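Local coordinates for alpha-L-arabinofuranosidase B (Aspergillus kawachii, PDB 6SXT), which hydrolyses terminal non-reducing alpha-L-arabinofuranosyl residues from arabinoxylan, arabinan and arabinogalactan side chains as a retaining glycosidase of family GH54, at residues A[22-27]-A[47-52]; A[81-86]-A[136-141]. All coordinates share one frame; numbering follows the deposited sequence.

How the interactions relate
Both contacts join loops of the concanavalin-like catalytic domain, and both lie away from the pocket in which the inhibitor is bound to the enzyme. Their centres are 20 Å apart, and their nearest atoms, about 6 Å apart, do not touch. Both segments of interaction 1 precede those of interaction 2 in the chain. Strand 15-20 links them, since segment 22-27 follows it closely and Tyr26 packs on Cys15 and Ala18, while Asn83 of interaction 2 bonds to the carbonyl of Val16. A second link is Gln78, just before Asn81, which bonds to Arg23 and Leu25. Interaction 1 is sparse packing of one apolar pair and one backbone carbonyl, without hydrogen bonds between its segments, whereas interaction 2 is built on paired hydrogen bonds.

Interaction 1: A[22-27]-A[47-52]; sequences TRALYS and ISPLTA
Ala24 and Pro49 meet through one methyl and one ring carbon, joining two loops of the concanavalin-like catalytic domain. The loop holding residues 22-27 comes after strand 15-20; the one holding residues 47-52 comes after 44-47, the outermost strand of a four-stranded sheet. Ala24 points its CB at the proline, and this methyl rests 4.1 Å from Pro49 CG, the tip of the pyrrolidine ring. The ring is puckered C-gamma exo, and CB of the same proline lies farther from the methyl than CG does. The ring also packs on Leu33, in the loop leading into strand 34-38.

Neighbouring side chains of 22-27 turn elsewhere. Arg23 points away from 47-52, with CG between the backbone N and the carbonyl carbon (chi1 65°), and from there its chain runs nearly straight through chi2 and chi3. This extended course takes the guanidinium group to Glu292, with which it forms a salt bridge, and to Asn311. The backbone of Ala24 is tied to Gly54, a little beyond the second segment, a bond that probably helps keep the two loops side by side.

The other touching pair lies at the more exposed end. CB of Ser27 points away from Ala52, and OG makes a weak hydrogen bond with Ser1 O. The backbone carbonyl makes the contact instead: Ser27 O lies 3.5 Å from Ala52 C, and the methyl of Ala52 flanks the same oxygen, with CB 4.1 Å from Ser27 O.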
ATOM      1  N   THR A  22     -12.083  -1.618   3.703  1.00 13.90           N
ATOM      2  CA  THR A  22     -12.362  -2.757   4.592  1.00 13.40           C
ATOM      3  C   THR A  22     -13.777  -2.739   5.151  1.00 13.91           C
ATOM      4  O   THR A  22     -14.325  -3.830   5.354  1.00 14.66           O
ATOM      5  CB  THR A  22     -11.311  -2.901   5.677  1.00 15.73           C
ATOM      6  OG1 THR A  22     -11.426  -1.750   6.502  1.00 14.67           O
ATOM      7  CG2 THR A  22      -9.919  -3.052   5.087  1.00 15.15           C
ATOM      8  N   ARG A  23     -14.305  -1.574   5.518  1.00 13.76           N
ATOM      9  CA  ARG A  23     -15.581  -1.540   6.270  1.00 13.65           C
ATOM     10  C   ARG A  23     -16.297  -0.216   6.157  1.00 14.18           C
ATOM     11  O   ARG A  23     -15.706   0.840   5.866  1.00 14.78           O
ATOM     12  CB  ARG A  23     -15.343  -1.885   7.733  1.00 14.93           C
ATOM     13  CG  ARG A  23     -14.488  -0.880   8.493  1.00 15.02           C
ATOM     14  CD  ARG A  23     -14.534  -1.211   9.971  1.00 16.17           C
ATOM     15  NE  ARG A  23     -13.768  -0.285  10.786  1.00 15.44           N
ATOM     16  CZ  ARG A  23     -14.150   0.110  12.001  1.00 15.77           C
ATOM     17  NH1 ARG A  23     -15.280  -0.315  12.552  1.00 16.67           N
ATOM     18  NH2 ARG A  23     -13.383   0.966  12.647  1.00 15.73           N
ATOM     19  N   ALA A  24     -17.596  -0.275   6.407  1.00 14.29           N
ATOM     20  CA  ALA A  24     -18.387   0.930   6.645  1.00 15.19           C
ATOM     21  C   ALA A  24     -17.913   1.644   7.901  1.00 14.61           C
ATOM     22  O   ALA A  24     -17.583   0.961   8.918  1.00 15.44           O
ATOM     23  CB  ALA A  24     -19.855   0.513   6.804  1.00 14.86           C
ATOM     24  N   LEU A  25     -17.920   2.971   7.869  1.00 15.02           N
ATOM     25  CA  LEU A  25     -17.484   3.778   9.026  1.00 14.23           C
ATOM     26  C   LEU A  25     -18.660   4.466   9.699  1.00 16.18           C
ATOM     27  O   LEU A  25     -18.452   5.223  10.662  1.00 16.04           O
ATOM     28  CB  LEU A  25     -16.414   4.759   8.542  1.00 14.49           C
ATOM     29  CG  LEU A  25     -15.163   4.070   8.010  1.00 14.78           C
ATOM     30  CD1 LEU A  25     -14.220   5.094   7.421  1.00 16.40           C
ATOM     31  CD2 LEU A  25     -14.474   3.247   9.067  1.00 15.93           C
ATOM     32  N   TYR A  26     -19.852   4.287   9.151  1.00 16.14           N
ATOM     33  CA  TYR A  26     -21.145   4.688   9.785  1.00 15.97           C
ATOM     34  C   TYR A  26     -21.968   3.430   9.955  1.00 17.62           C
ATOM     35  O   TYR A  26     -22.039   2.625   9.035  1.00 16.28           O
ATOM     36  CB  TYR A  26     -21.919   5.653   8.886  1.00 16.72           C
ATOM     37  CG  TYR A  26     -21.293   6.990   8.592  1.00 16.67           C
ATOM     38  CD1 TYR A  26     -20.340   7.140   7.608  1.00 17.47           C
ATOM     39  CD2 TYR A  26     -21.748   8.126   9.239  1.00 16.79           C
ATOM     40  CE1 TYR A  26     -19.811   8.365   7.301  1.00 17.27           C
ATOM     41  CE2 TYR A  26     -21.210   9.370   8.949  1.00 17.53           C
ATOM     42  CZ  TYR A  26     -20.243   9.491   7.973  1.00 17.43           C
ATOM     43  OH  TYR A  26     -19.731  10.718   7.656  1.00 20.00           O
ATOM     44  N   SER A  27     -22.696   3.331  11.057  1.00 17.76           N
ATOM     45  CA  SER A  27     -23.543   2.149  11.331  1.00 20.19           C
ATOM     46  C   SER A  27     -24.635   2.005  10.269  1.00 20.75           C
ATOM     47  O   SER A  27     -25.042   0.866  10.033  1.00 23.04           O
ATOM     48  CB  SER A  27     -24.071   2.205  12.752  1.00 24.25           C
ATOM     49  OG  SER A  27     -24.911   3.292  12.819  1.00 26.76           O
ATOM     50  N   ILE A  47     -17.733  -2.488  -4.661  1.00 14.47           N
ATOM     51  CA  ILE A  47     -17.801  -3.343  -3.474  1.00 14.93           C
ATOM     52  C   ILE A  47     -18.432  -2.546  -2.346  1.00 14.25           C
ATOM     53  O   ILE A  47     -17.915  -1.486  -1.979  1.00 14.62           O
ATOM     54  CB  ILE A  47     -16.420  -3.863  -3.089  1.00 15.30           C
ATOM     55  CG1 ILE A  47     -15.741  -4.609  -4.243  1.00 16.80           C
ATOM     56  CG2 ILE A  47     -16.507  -4.679  -1.816  1.00 16.58           C
ATOM     57  CD1 ILE A  47     -16.397  -5.881  -4.662  1.00 16.47           C
ATOM     58  N   SER A  48     -19.496  -3.120  -1.791  1.00 15.33           N
ATOM     59  CA  SER A  48     -20.274  -2.563  -0.662  1.00 15.77           C
ATOM     60  C   SER A  48     -20.067  -3.461   0.552  1.00 14.75           C
ATOM     61  O   SER A  48     -19.631  -4.605   0.442  1.00 16.14           O
ATOM     62  CB  SER A  48     -21.746  -2.484  -1.059  1.00 16.58           C
ATOM     63  OG  SER A  48     -21.905  -1.570  -2.127  1.00 17.44           O
ATOM     64  N   PRO A  49     -20.492  -3.002   1.738  1.00 14.76           N
ATOM     65  CA  PRO A  49     -20.499  -3.877   2.889  1.00 15.40           C
ATOM     66  C   PRO A  49     -21.553  -4.960   2.697  1.00 15.75           C
ATOM     67  O   PRO A  49     -22.563  -4.738   2.041  1.00 17.76           O
ATOM     68  CB  PRO A  49     -20.837  -2.973   4.070  1.00 17.39           C
ATOM     69  CG  PRO A  49     -21.020  -1.596   3.514  1.00 19.59           C
ATOM     70  CD  PRO A  49     -20.964  -1.651   2.022  1.00 15.86           C
ATOM     71  N   LEU A  50     -21.331  -6.077   3.364  1.00 16.05           N
ATOM     72  CA  LEU A  50     -22.315  -7.196   3.270  1.00 16.80           C
ATOM     73  C   LEU A  50     -23.569  -6.910   4.065  1.00 19.31           C
ATOM     74  O   LEU A  50     -24.604  -7.450   3.691  1.00 22.03           O
ATOM     75  CB  LEU A  50     -21.639  -8.456   3.756  1.00 20.73           C
ATOM     76  CG  LEU A  50     -20.851  -9.112   2.619  1.00 23.37           C
ATOM     77  CD1 LEU A  50     -20.026 -10.251   3.130  1.00 30.45           C
ATOM     78  CD2 LEU A  50     -21.756  -9.608   1.539  1.00 24.57           C
ATOM     79  N   THR A  51     -23.474  -6.094   5.093  1.00 16.78           N
ATOM     80  CA  THR A  51     -24.594  -5.633   5.917  1.00 18.61           C
ATOM     81  C   THR A  51     -24.399  -4.139   6.119  1.00 17.73           C
ATOM     82  O   THR A  51     -23.265  -3.626   6.066  1.00 17.74           O
ATOM     83  CB  THR A  51     -24.637  -6.380   7.266  1.00 17.79           C
ATOM     84  OG1 THR A  51     -23.441  -6.104   7.999  1.00 18.89           O
ATOM     85  CG2 THR A  51     -24.814  -7.872   7.092  1.00 21.68           C
ATOM     86  N   ALA A  52     -25.477  -3.422   6.435  1.00 19.39           N
ATOM     87  CA  ALA A  52     -25.341  -2.004   6.758  1.00 18.56           C
ATOM     88  C   ALA A  52     -24.414  -1.853   7.939  1.00 18.30           C
ATOM     89  O   ALA A  52     -24.535  -2.543   8.982  1.00 18.77           O
ATOM     90  CB  ALA A  52     -26.723  -1.406   7.058  1.00 21.51           C
TER

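Interaction 2: A[81-86]-A[136-141]; sequences NGNHLT and TGTATG
Two hydrogen bonds join the side-chain amide of Asn83 to the backbone of Thr136, one to its backbone N-H and one to its backbone C=O. Asn83 ND2 donates to Thr136 O over 2.8 Å in an almost straight bond, 177° at the hydrogen. The donor lies in the carbonyl plane, and the acceptor lies in turn within the plane of the Asn83 amide. In the return bond Thr136 N gives its hydrogen to Asn83 OD1 at 2.9 Å; it is more bent, with the donor tilted 20° from the plane of the amide carbonyl. The amide thus pairs with one residue's N-H and C=O much as a neighbouring strand would, and the two bonds together fix its rotation. CG of the asparagine lies anti to the carbonyl carbon and beside the backbone N (chi1 -63°); with CB already directed toward Thr136, this carries the amide to the threonine backbone.

Asn83 is the centre of an inverse gamma turn, closed by a weak hydrogen bond from His84 N to Gly82 O, in a loop that leads into strand 86-87 of the catalytic domain. Its partner loop runs from strand 130-132 to strand 145-152. The buried asparagine has further partners: ND2 also bonds to Val16 O of strand 15-20, while its backbone N and O reach Asp77 and His19.

Looser approaches surround the bonded pair. Asn81 points toward Thr136, and its CB comes 3.8 Å from Thr136 O, the oxygen already engaged by Asn83. A close polar approach brings Thr136 OG1 to 3.2 Å from Asn81 O. The methyl of Thr138 stands a little farther off, CG2 4.4 Å from Asn83 ND2, while its OG1 is hydrogen-bonded to Gly272 O.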
ATOM      1  N   ASN A  81     -20.318  13.795   1.266  1.00 19.36           N
ATOM      2  CA  ASN A  81     -19.760  15.062   0.765  1.00 19.26           C
ATOM      3  C   ASN A  81     -19.208  14.937  -0.664  1.00 20.81           C
ATOM      4  O   ASN A  81     -18.790  15.943  -1.195  1.00 21.77           O
ATOM      5  CB  ASN A  81     -18.720  15.644   1.708  1.00 19.28           C
ATOM      6  CG  ASN A  81     -19.309  16.188   2.999  1.00 24.89           C
ATOM      7  OD1 ASN A  81     -19.220  15.589   4.085  1.00 29.42           O
ATOM      8  ND2 ASN A  81     -20.144  17.184   2.853  1.00 25.16           N
ATOM      9  N   GLY A  82     -19.109  13.738  -1.230  1.00 18.03           N
ATOM     10  CA  GLY A  82     -18.589  13.552  -2.585  1.00 18.99           C
ATOM     11  C   GLY A  82     -17.083  13.524  -2.669  1.00 17.34           C
ATOM     12  O   GLY A  82     -16.547  13.594  -3.760  1.00 18.61           O
ATOM     13  N   ASN A  83     -16.371  13.387  -1.536  1.00 16.01           N
ATOM     14  CA  ASN A  83     -14.904  13.530  -1.487  1.00 16.75           C
ATOM     15  C   ASN A  83     -14.210  12.215  -1.855  1.00 15.86           C
ATOM     16  O   ASN A  83     -13.282  11.780  -1.130  1.00 15.13           O
ATOM     17  CB  ASN A  83     -14.450  14.071  -0.129  1.00 17.18           C
ATOM     18  CG  ASN A  83     -15.018  15.450   0.093  1.00 18.16           C
ATOM     19  OD1 ASN A  83     -15.133  16.204  -0.901  1.00 20.22           O
ATOM     20  ND2 ASN A  83     -15.306  15.824   1.339  1.00 17.90           N
ATOM     21  N   HIS A  84     -14.616  11.582  -2.934  1.00 15.25           N
ATOM     22  CA  HIS A  84     -14.053  10.279  -3.352  1.00 14.98           C
ATOM     23  C   HIS A  84     -12.605  10.464  -3.793  1.00 15.50           C
ATOM     24  O   HIS A  84     -12.233  11.496  -4.392  1.00 16.84           O
ATOM     25  CB  HIS A  84     -14.876   9.733  -4.510  1.00 16.92           C
ATOM     26  CG  HIS A  84     -16.338   9.828  -4.317  1.00 16.89           C
ATOM     27  ND1 HIS A  84     -16.986   9.346  -3.203  1.00 16.21           N
ATOM     28  CD2 HIS A  84     -17.290  10.310  -5.163  1.00 19.25           C
ATOM     29  CE1 HIS A  84     -18.285   9.544  -3.356  1.00 18.66           C
ATOM     30  NE2 HIS A  84     -18.499  10.171  -4.550  1.00 19.53           N
ATOM     31  N   LEU A  85     -11.758   9.497  -3.452  1.00 15.20           N
ATOM     32  CA  LEU A  85     -10.345   9.510  -3.859  1.00 15.57           C
ATOM     33  C   LEU A  85     -10.162   8.741  -5.162  1.00 16.35           C
ATOM     34  O   LEU A  85     -10.600   7.587  -5.275  1.00 15.45           O
ATOM     35  CB  LEU A  85      -9.505   8.874  -2.756  1.00 16.44           C
ATOM     36  CG  LEU A  85      -9.504   9.600  -1.441  1.00 17.98           C
ATOM     37  CD1 LEU A  85      -8.704   8.821  -0.404  1.00 18.74           C
ATOM     38  CD2 LEU A  85      -8.942  10.983  -1.579  1.00 24.81           C
ATOM     39  N   THR A  86      -9.543   9.394  -6.144  1.00 16.04           N
ATOM     40  CA  THR A  86      -9.296   8.856  -7.482  1.00 16.33           C
ATOM     41  C   THR A  86      -7.797   8.950  -7.816  1.00 15.79           C
ATOM     42  O   THR A  86      -6.981   9.552  -7.065  1.00 16.09           O
ATOM     43  CB  THR A  86     -10.191   9.557  -8.521  1.00 17.03           C
ATOM     44  OG1 THR A  86      -9.816  10.934  -8.532  1.00 17.99           O
ATOM     45  CG2 THR A  86     -11.663   9.328  -8.270  1.00 18.81           C
ATOM     46  N   THR A 136     -15.176  19.061  -0.742  1.00 20.70           N
ATOM     47  CA  THR A 136     -16.059  20.035  -0.070  1.00 23.71           C
ATOM     48  C   THR A 136     -16.249  19.640   1.377  1.00 24.68           C
ATOM     49  O   THR A 136     -16.219  18.453   1.754  1.00 22.82           O
ATOM     50  CB  THR A 136     -17.306  20.236  -0.927  1.00 32.20           C
ATOM     51  OG1 THR A 136     -17.924  18.978  -0.940  1.00 31.40           O
ATOM     52  CG2 THR A 136     -17.010  20.619  -2.359  1.00 35.89           C
ATOM     53  N   GLY A 137     -16.377  20.665   2.209  1.00 21.31           N
ATOM     54  CA  GLY A 137     -16.561  20.467   3.642  1.00 20.22           C
ATOM     55  C   GLY A 137     -15.275  20.357   4.436  1.00 20.39           C
ATOM     56  O   GLY A 137     -15.352  20.386   5.663  1.00 21.24           O
ATOM     57  N   THR A 138     -14.146  20.130   3.794  1.00 20.08           N
ATOM     58  CA  THR A 138     -12.846  19.995   4.473  1.00 19.51           C
ATOM     59  C   THR A 138     -12.450  21.364   4.998  1.00 19.79           C
ATOM     60  O   THR A 138     -12.808  22.434   4.403  1.00 19.74           O
ATOM     61  CB  THR A 138     -11.783  19.427   3.540  1.00 20.11           C
ATOM     62  OG1 THR A 138     -11.949  20.126   2.303  1.00 19.72           O
ATOM     63  CG2 THR A 138     -11.930  17.934   3.326  1.00 20.04           C
ATOM     64  N   ALA A 139     -11.666  21.339   6.065  1.00 19.68           N
ATOM     65  CA  ALA A 139     -11.173  22.593   6.675  1.00 19.88           C
ATOM     66  C   ALA A 139     -10.223  23.320   5.721  1.00 19.29           C
ATOM     67  O   ALA A 139      -9.348  22.716   5.040  1.00 19.01           O
ATOM     68  CB  ALA A 139     -10.525  22.278   8.002  1.00 20.54           C
ATOM     69  N   THR A 140     -10.338  24.657   5.722  1.00 19.33           N
ATOM     70  CA  THR A 140      -9.415  25.519   4.968  1.00 18.96           C
ATOM     71  C   THR A 140      -8.881  26.606   5.896  1.00 19.18           C
ATOM     72  O   THR A 140      -9.435  26.782   7.008  1.00 20.98           O
ATOM     73  CB  THR A 140     -10.070  26.099   3.702  1.00 21.74           C
ATOM     74  OG1 THR A 140     -11.162  26.899   4.138  1.00 22.63           O
ATOM     75  CG2 THR A 140     -10.487  25.002   2.738  1.00 21.94           C
ATOM     76  N   GLY A 141      -7.801  27.248   5.477  1.00 21.20           N
ATOM     77  CA  GLY A 141      -7.210  28.318   6.288  1.00 21.26           C
ATOM     78  C   GLY A 141      -6.815  27.781   7.656  1.00 20.33           C
ATOM     79  O   GLY A 141      -6.099  26.759   7.693  1.00 20.19           O
TER